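Side-chain contacts in cysteine hydrolase (Pseudomonas syringae pv. phaseolicola 1448A, PDB 3IRV), which probably acts as a hydrolase of the isochorismatase family, although its natural substrate is not established: residues Q51-Q54 with K55-A59; Q58-A62 with A63-V67; I168-S171 with D172-A175. All coordinates share one frame; numbering follows the deposited sequence.

How the interactions relate
Interactions 1 and 2 follow one another on helix 50-62 and share Gln58 and Ala59, with centres about 9 Å apart: the first covers the early turns of the helix, the second its C-terminal end and the entry into strand 66-72. They touch where Leu57 packs on Val67. Interaction 3 comes much later, at the end of strand 166-170, with its centre about 12 Å from that of interaction 1 and about 17 Å from that of interaction 2. Leu56 meets Leu170 there, and Pro52 and Ile53 meet the turn at Asp172 and Ala173. The N-terminal part of the helix is thereby packed against a turn leaving the same parallel sheet that its C-terminal end feeds.

Interaction 1 of 3, residues Q51-Q54 with K55-A59; sequences QPIQ and KLLQA
The segments 51-54 and 55-59 are consecutive turns of helix 50-62, joined by regular i to i+4 bonds from Lys55 N to Gln51 O, Leu56 N to Pro52 O, Leu57 N to Ile53 O and Gln58 N to Gln54 O, of which Leu57 N to Ile53 O measures 2.8 Å. On the solvent side, Gln51 and Lys55 run alongside each other. Gln51 CG lies anti to the backbone N (chi1 -163°), while the lysine chain bends only at its last torsion (chi4 80°), placing NZ 3.1 Å from Gln51 OE1 and close to Gln51 CG. The opposite face is apolar. Ile53 and Leu57 point the same way, and the CG2 branch of Ile53 rests 4.0 Å from Leu57 CG, with CD1 of the leucine equally near. Leu57 continues onto Val25 and Val27 of strand 23-28, and Leu56 reaches Val213 of helix 210-220. The extended Gln54 chain runs back toward the N-terminal end of the helix, where NE2 donates to the carbonyl O of Ala107. This is an amphipathic helix, its buried ridge laid on the parallel sheet of the alpha/beta isochorismatase fold and its polar ridge left at the surface.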
loop_
_atom_site.group_PDB
_atom_site.type_symbol
_atom_site.label_atom_id
_atom_site.label_comp_id
_atom_site.label_asym_id
_atom_site.label_seq_id
_atom_site.Cartn_x
_atom_site.Cartn_y
_atom_site.Cartn_z
ATOM N N GLN A 51 13.389 -16.396 -14.458
ATOM C CA GLN A 51 12.923 -17.631 -15.112
ATOM C C GLN A 51 11.395 -17.867 -14.985
ATOM O O GLN A 51 10.729 -18.100 -16.004
ATOM C CB GLN A 51 13.748 -18.813 -14.592
ATOM C CG GLN A 51 13.675 -20.063 -15.429
ATOM C CD GLN A 51 14.570 -21.165 -14.859
ATOM O OE1 GLN A 51 14.097 -22.248 -14.503
ATOM N NE2 GLN A 51 15.871 -20.874 -14.746
ATOM N N PRO A 52 10.837 -17.804 -13.752
ATOM C CA PRO A 52 9.372 -17.937 -13.678
ATOM C C PRO A 52 8.618 -16.890 -14.490
ATOM O O PRO A 52 7.613 -17.227 -15.111
ATOM C CB PRO A 52 9.045 -17.762 -12.189
ATOM C CG PRO A 52 10.306 -17.498 -11.493
ATOM C CD PRO A 52 11.463 -17.737 -12.412
ATOM N N ILE A 53 9.086 -15.641 -14.472
ATOM C CA ILE A 53 8.431 -14.624 -15.311
ATOM C C ILE A 53 8.521 -14.989 -16.816
ATOM O O ILE A 53 7.526 -14.870 -17.556
ATOM C CB ILE A 53 8.929 -13.194 -14.989
ATOM C CG1 ILE A 53 8.579 -12.848 -13.532
ATOM C CG2 ILE A 53 8.275 -12.180 -15.929
ATOM C CD1 ILE A 53 9.088 -11.532 -13.097
ATOM N N GLN A 54 9.682 -15.478 -17.271
ATOM C CA GLN A 54 9.805 -15.882 -18.684
ATOM C C GLN A 54 8.766 -16.952 -19.058
ATOM O O GLN A 54 8.094 -16.858 -20.105
ATOM C CB GLN A 54 11.214 -16.414 -18.949
ATOM C CG GLN A 54 12.291 -15.376 -18.987
ATOM C CD GLN A 54 13.665 -15.997 -19.192
ATOM O OE1 GLN A 54 13.954 -17.078 -18.670
ATOM N NE2 GLN A 54 14.531 -15.294 -19.932
ATOM N N LYS A 55 8.616 -17.954 -18.195
ATOM C CA LYS A 55 7.611 -19.003 -18.405
ATOM C C LYS A 55 6.197 -18.424 -18.424
ATOM O O LYS A 55 5.380 -18.781 -19.273
ATOM C CB LYS A 55 7.730 -20.081 -17.326
ATOM C CG LYS A 55 9.031 -20.863 -17.361
ATOM C CD LYS A 55 8.993 -21.932 -16.280
ATOM C CE LYS A 55 10.070 -22.990 -16.478
ATOM N NZ LYS A 55 11.385 -22.508 -15.986
ATOM N N LEU A 56 5.929 -17.521 -17.484
ATOM C CA LEU A 56 4.638 -16.860 -17.387
ATOM C C LEU A 56 4.304 -16.111 -18.663
ATOM O O LEU A 56 3.180 -16.246 -19.188
ATOM C CB LEU A 56 4.611 -15.886 -16.202
ATOM C CG LEU A 56 3.333 -15.054 -16.079
ATOM C CD1 LEU A 56 2.093 -15.939 -15.826
ATOM C CD2 LEU A 56 3.537 -14.029 -14.964
ATOM N N LEU A 57 5.267 -15.327 -19.171
ATOM C CA LEU A 57 5.001 -14.499 -20.354
ATOM C C LEU A 57 4.790 -15.366 -21.604
ATOM O O LEU A 57 3.899 -15.100 -22.400
ATOM C CB LEU A 57 6.089 -13.429 -20.575
ATOM C CG LEU A 57 6.284 -12.493 -19.366
ATOM C CD1 LEU A 57 7.242 -11.347 -19.687
ATOM C CD2 LEU A 57 4.945 -11.943 -18.851
ATOM N N GLN A 58 5.563 -16.437 -21.722
ATOM C CA GLN A 58 5.391 -17.368 -22.830
ATOM C C GLN A 58 3.980 -17.976 -22.794
ATOM O O GLN A 58 3.311 -18.029 -23.825
ATOM C CB GLN A 58 6.482 -18.429 -22.776
ATOM C CG GLN A 58 6.376 -19.520 -23.816
ATOM C CD GLN A 58 7.387 -20.638 -23.566
ATOM O OE1 GLN A 58 7.526 -21.143 -22.439
ATOM N NE2 GLN A 58 8.099 -21.030 -24.619
ATOM N N ALA A 59 3.511 -18.383 -21.615
ATOM C CA ALA A 59 2.144 -18.940 -21.520
ATOM C C ALA A 59 1.059 -17.907 -21.783
ATOM O O ALA A 59 0.079 -18.188 -22.477
ATOM C CB ALA A 59 1.913 -19.614 -20.194
#

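Interaction 2 of 3, residues Q58-A62 with A63-V67; sequences QAARA and AQVMV
Gln64 adopts a left-handed backbone conformation (phi 62°, psi 33°), and this reversal of the chain brings Val65 N to Ala60 O at 2.8 Å while Gln64 N reaches Arg61 O at 3.2 Å. The first is an i to i+5 bond and the second an i to i+3 bond; both donors stand above their carbonyl planes, Gln64 N much further (72°) than Val65 N. One residue earlier, Ala63 N still makes the last helical bond, to Ala59 O at 3.1 Å, with a weak second one to Ala60 O. Beneath the turn, Ala60 CB sits 3.9 Å from Val65 CB and 4.0 Å from Val67 CG2, bridging alternate residues of the outgoing chain. Val67 CG2, anti to its own carbonyl carbon, also lies 4.0 Å from Arg61 CG, so one methyl serves two neighbouring helix residues. Beyond that methylene the arginine is extended to NE, and its guanidinium makes a salt bridge through NH2 to Asp114, just before strand 115-119. Ala60 and Val65 both pack on Val25 of strand 23-28, and Ala63 on Ile217 of helix 210-220. The whole is a Schellman motif with Gln64 as its C-prime residue, terminating helix 50-62 and turning the chain directly into strand 66-72 of the parallel alpha/beta sheet.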
loop_
_atom_site.group_PDB
_atom_site.type_symbol
_atom_site.label_atom_id
_atom_site.label_comp_id
_atom_site.label_asym_id
_atom_site.label_seq_id
_atom_site.Cartn_x
_atom_site.Cartn_y
_atom_site.Cartn_z
ATOM N N GLN A 58 5.563 -16.437 -21.722
ATOM C CA GLN A 58 5.391 -17.368 -22.830
ATOM C C GLN A 58 3.980 -17.976 -22.794
ATOM O O GLN A 58 3.311 -18.029 -23.825
ATOM C CB GLN A 58 6.482 -18.429 -22.776
ATOM C CG GLN A 58 6.376 -19.520 -23.816
ATOM C CD GLN A 58 7.387 -20.638 -23.566
ATOM O OE1 GLN A 58 7.526 -21.143 -22.439
ATOM N NE2 GLN A 58 8.099 -21.030 -24.619
ATOM N N ALA A 59 3.511 -18.383 -21.615
ATOM C CA ALA A 59 2.144 -18.940 -21.520
ATOM C C ALA A 59 1.059 -17.907 -21.783
ATOM O O ALA A 59 0.079 -18.188 -22.477
ATOM C CB ALA A 59 1.913 -19.614 -20.194
ATOM N N ALA A 60 1.264 -16.692 -21.266
ATOM C CA ALA A 60 0.293 -15.624 -21.409
ATOM C C ALA A 60 0.118 -15.270 -22.890
ATOM O O ALA A 60 -1.011 -15.223 -23.392
ATOM C CB ALA A 60 0.745 -14.395 -20.601
ATOM N N ARG A 61 1.231 -15.055 -23.593
ATOM C CA ARG A 61 1.142 -14.673 -25.001
ATOM C C ARG A 61 0.486 -15.783 -25.830
ATOM O O ARG A 61 -0.309 -15.494 -26.721
ATOM C CB ARG A 61 2.505 -14.263 -25.559
ATOM C CG ARG A 61 3.124 -13.064 -24.839
ATOM C CD ARG A 61 4.250 -12.452 -25.666
ATOM N NE ARG A 61 5.026 -11.490 -24.879
ATOM C CZ ARG A 61 6.143 -11.791 -24.227
ATOM N NH1 ARG A 61 6.650 -13.025 -24.302
ATOM N NH2 ARG A 61 6.759 -10.856 -23.501
ATOM N N ALA A 62 0.773 -17.040 -25.482
ATOM C CA ALA A 62 0.172 -18.192 -26.179
ATOM C C ALA A 62 -1.353 -18.249 -25.991
ATOM O O ALA A 62 -2.096 -18.718 -26.877
ATOM C CB ALA A 62 0.822 -19.490 -25.711
ATOM N N ALA A 63 -1.830 -17.771 -24.842
ATOM C CA ALA A 63 -3.255 -17.795 -24.565
ATOM C C ALA A 63 -3.951 -16.459 -24.838
ATOM O O ALA A 63 -5.118 -16.271 -24.435
ATOM C CB ALA A 63 -3.482 -18.224 -23.128
ATOM N N GLN A 64 -3.222 -15.530 -25.464
ATOM C CA GLN A 64 -3.738 -14.194 -25.789
ATOM C C GLN A 64 -4.104 -13.415 -24.513
ATOM O O GLN A 64 -5.060 -12.624 -24.491
ATOM C CB GLN A 64 -4.929 -14.281 -26.768
ATOM C CG GLN A 64 -4.562 -14.308 -28.251
ATOM C CD GLN A 64 -3.581 -15.405 -28.613
ATOM O OE1 GLN A 64 -3.823 -16.586 -28.348
ATOM N NE2 GLN A 64 -2.460 -15.020 -29.219
ATOM N N VAL A 65 -3.348 -13.671 -23.443
ATOM C CA VAL A 65 -3.495 -12.928 -22.198
ATOM C C VAL A 65 -2.539 -11.724 -22.331
ATOM O O VAL A 65 -1.337 -11.908 -22.555
ATOM C CB VAL A 65 -3.118 -13.782 -20.963
ATOM C CG1 VAL A 65 -2.994 -12.906 -19.703
ATOM C CG2 VAL A 65 -4.160 -14.886 -20.734
ATOM N N MET A 66 -3.082 -10.509 -22.238
ATOM C CA MET A 66 -2.289 -9.289 -22.444
ATOM C C MET A 66 -1.160 -9.186 -21.443
ATOM O O MET A 66 -1.353 -9.461 -20.268
ATOM C CB MET A 66 -3.177 -8.030 -22.340
ATOM C CG MET A 66 -2.425 -6.679 -22.472
ATOM S SD MET A 66 -3.508 -5.204 -22.645
ATOM C CE MET A 66 -4.701 -5.657 -21.425
ATOM N N VAL A 67 0.027 -8.826 -21.934
ATOM C CA VAL A 67 1.188 -8.610 -21.094
ATOM C C VAL A 67 1.503 -7.117 -21.040
ATOM O O VAL A 67 1.676 -6.482 -22.090
ATOM C CB VAL A 67 2.419 -9.334 -21.667
ATOM C CG1 VAL A 67 3.666 -8.947 -20.908
ATOM C CG2 VAL A 67 2.199 -10.848 -21.604
#

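Interaction 3 of 3, residues I168-S171 with D172-A175; sequences IALS and DANA
With CG of Asn174 anti to the carbonyl carbon (chi1 -78°) and its amide rotated by chi2 of -82°, ND2 is carried back to Leu170 O, four residues earlier. There it adds a side-chain bond to a type I beta turn from Leu170 to Ala173, at the end of strand 166-170 of the central parallel sheet. The turn's own bond, Ala173 N to Leu170 O at 3.2 Å, is nearly straight at the hydrogen but enters from above the carbonyl plane. Beside the turn, Leu170 CB meets Ala173 CB at 3.9 Å, and Leu170 CD1 grazes the same methyl at 4.2 Å. Thr210, at the start of helix 210-220, touches both residues and bonds through OG1 to OD1 of Asp172, the third residue of the turn, so the turn is tied to that helix by packing and by a polar side chain alike. A glycerol, probably from the crystallisation liquor, is bonded to Ser171 O, and Phe184 of the second subunit packs on Ser171. The Asn174 amide is gripped twice, since ND2 also donates to Val144 O on the adjacent strand 141-147, which should fix its rotation. Leu170 O is the meeting point: Asn174 ND2, 2.8 Å away with the oxygen almost in the amide plane, and Ala173 N approach it from opposite faces of its carbonyl plane.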
loop_
_atom_site.group_PDB
_atom_site.type_symbol
_atom_site.label_atom_id
_atom_site.label_comp_id
_atom_site.label_asym_id
_atom_site.label_seq_id
_atom_site.Cartn_x
_atom_site.Cartn_y
_atom_site.Cartn_z
ATOM N N ILE A 168 -4.105 -11.324 -8.416
ATOM C CA ILE A 168 -3.345 -12.537 -8.089
ATOM C C ILE A 168 -1.882 -12.138 -7.995
ATOM O O ILE A 168 -1.321 -11.616 -8.974
ATOM C CB ILE A 168 -3.449 -13.591 -9.191
ATOM C CG1 ILE A 168 -4.911 -13.978 -9.421
ATOM C CG2 ILE A 168 -2.619 -14.807 -8.795
ATOM C CD1 ILE A 168 -5.119 -14.875 -10.633
ATOM N N ALA A 169 -1.283 -12.332 -6.817
ATOM C CA ALA A 169 0.160 -12.097 -6.644
ATOM C C ALA A 169 0.887 -13.434 -6.697
ATOM O O ALA A 169 0.472 -14.412 -6.059
ATOM C CB ALA A 169 0.456 -11.410 -5.292
ATOM N N LEU A 170 1.980 -13.470 -7.439
ATOM C CA LEU A 170 2.748 -14.727 -7.579
ATOM C C LEU A 170 3.841 -14.797 -6.496
ATOM O O LEU A 170 4.786 -13.979 -6.467
ATOM C CB LEU A 170 3.349 -14.794 -8.983
ATOM C CG LEU A 170 2.294 -14.805 -10.100
ATOM C CD1 LEU A 170 3.002 -14.917 -11.443
ATOM C CD2 LEU A 170 1.303 -15.940 -9.899
ATOM N N SER A 171 3.709 -15.771 -5.587
ATOM C CA SER A 171 4.649 -15.927 -4.485
ATOM C C SER A 171 6.104 -16.128 -4.906
ATOM O O SER A 171 7.016 -15.657 -4.209
ATOM C CB SER A 171 4.208 -17.069 -3.567
ATOM O OG SER A 171 4.159 -18.263 -4.303
ATOM N N ASP A 172 6.325 -16.768 -6.052
ATOM C CA ASP A 172 7.693 -17.068 -6.479
ATOM C C ASP A 172 8.169 -16.148 -7.618
ATOM O O ASP A 172 9.205 -16.408 -8.259
ATOM C CB ASP A 172 7.806 -18.551 -6.862
ATOM C CG ASP A 172 6.946 -18.926 -8.062
ATOM O OD1 ASP A 172 5.903 -18.276 -8.330
ATOM O OD2 ASP A 172 7.314 -19.896 -8.763
ATOM N N ALA A 173 7.421 -15.067 -7.871
ATOM C CA ALA A 173 7.783 -14.166 -8.962
ATOM C C ALA A 173 7.683 -12.693 -8.577
ATOM O O ALA A 173 7.535 -11.830 -9.444
ATOM C CB ALA A 173 6.995 -14.475 -10.230
ATOM N N ASN A 174 7.813 -12.408 -7.285
ATOM C CA ASN A 174 7.921 -11.041 -6.772
ATOM C C ASN A 174 9.139 -11.027 -5.877
ATOM O O ASN A 174 9.266 -11.880 -4.996
ATOM C CB ASN A 174 6.665 -10.648 -5.966
ATOM C CG ASN A 174 5.480 -10.277 -6.876
ATOM O OD1 ASN A 174 5.393 -9.145 -7.359
ATOM N ND2 ASN A 174 4.596 -11.248 -7.142
ATOM N N ALA A 175 10.015 -10.058 -6.099
ATOM C CA ALA A 175 11.312 -9.995 -5.401
ATOM C C ALA A 175 11.371 -8.850 -4.397
ATOM O O ALA A 175 11.113 -7.710 -4.766
ATOM C CB ALA A 175 12.433 -9.802 -6.428
#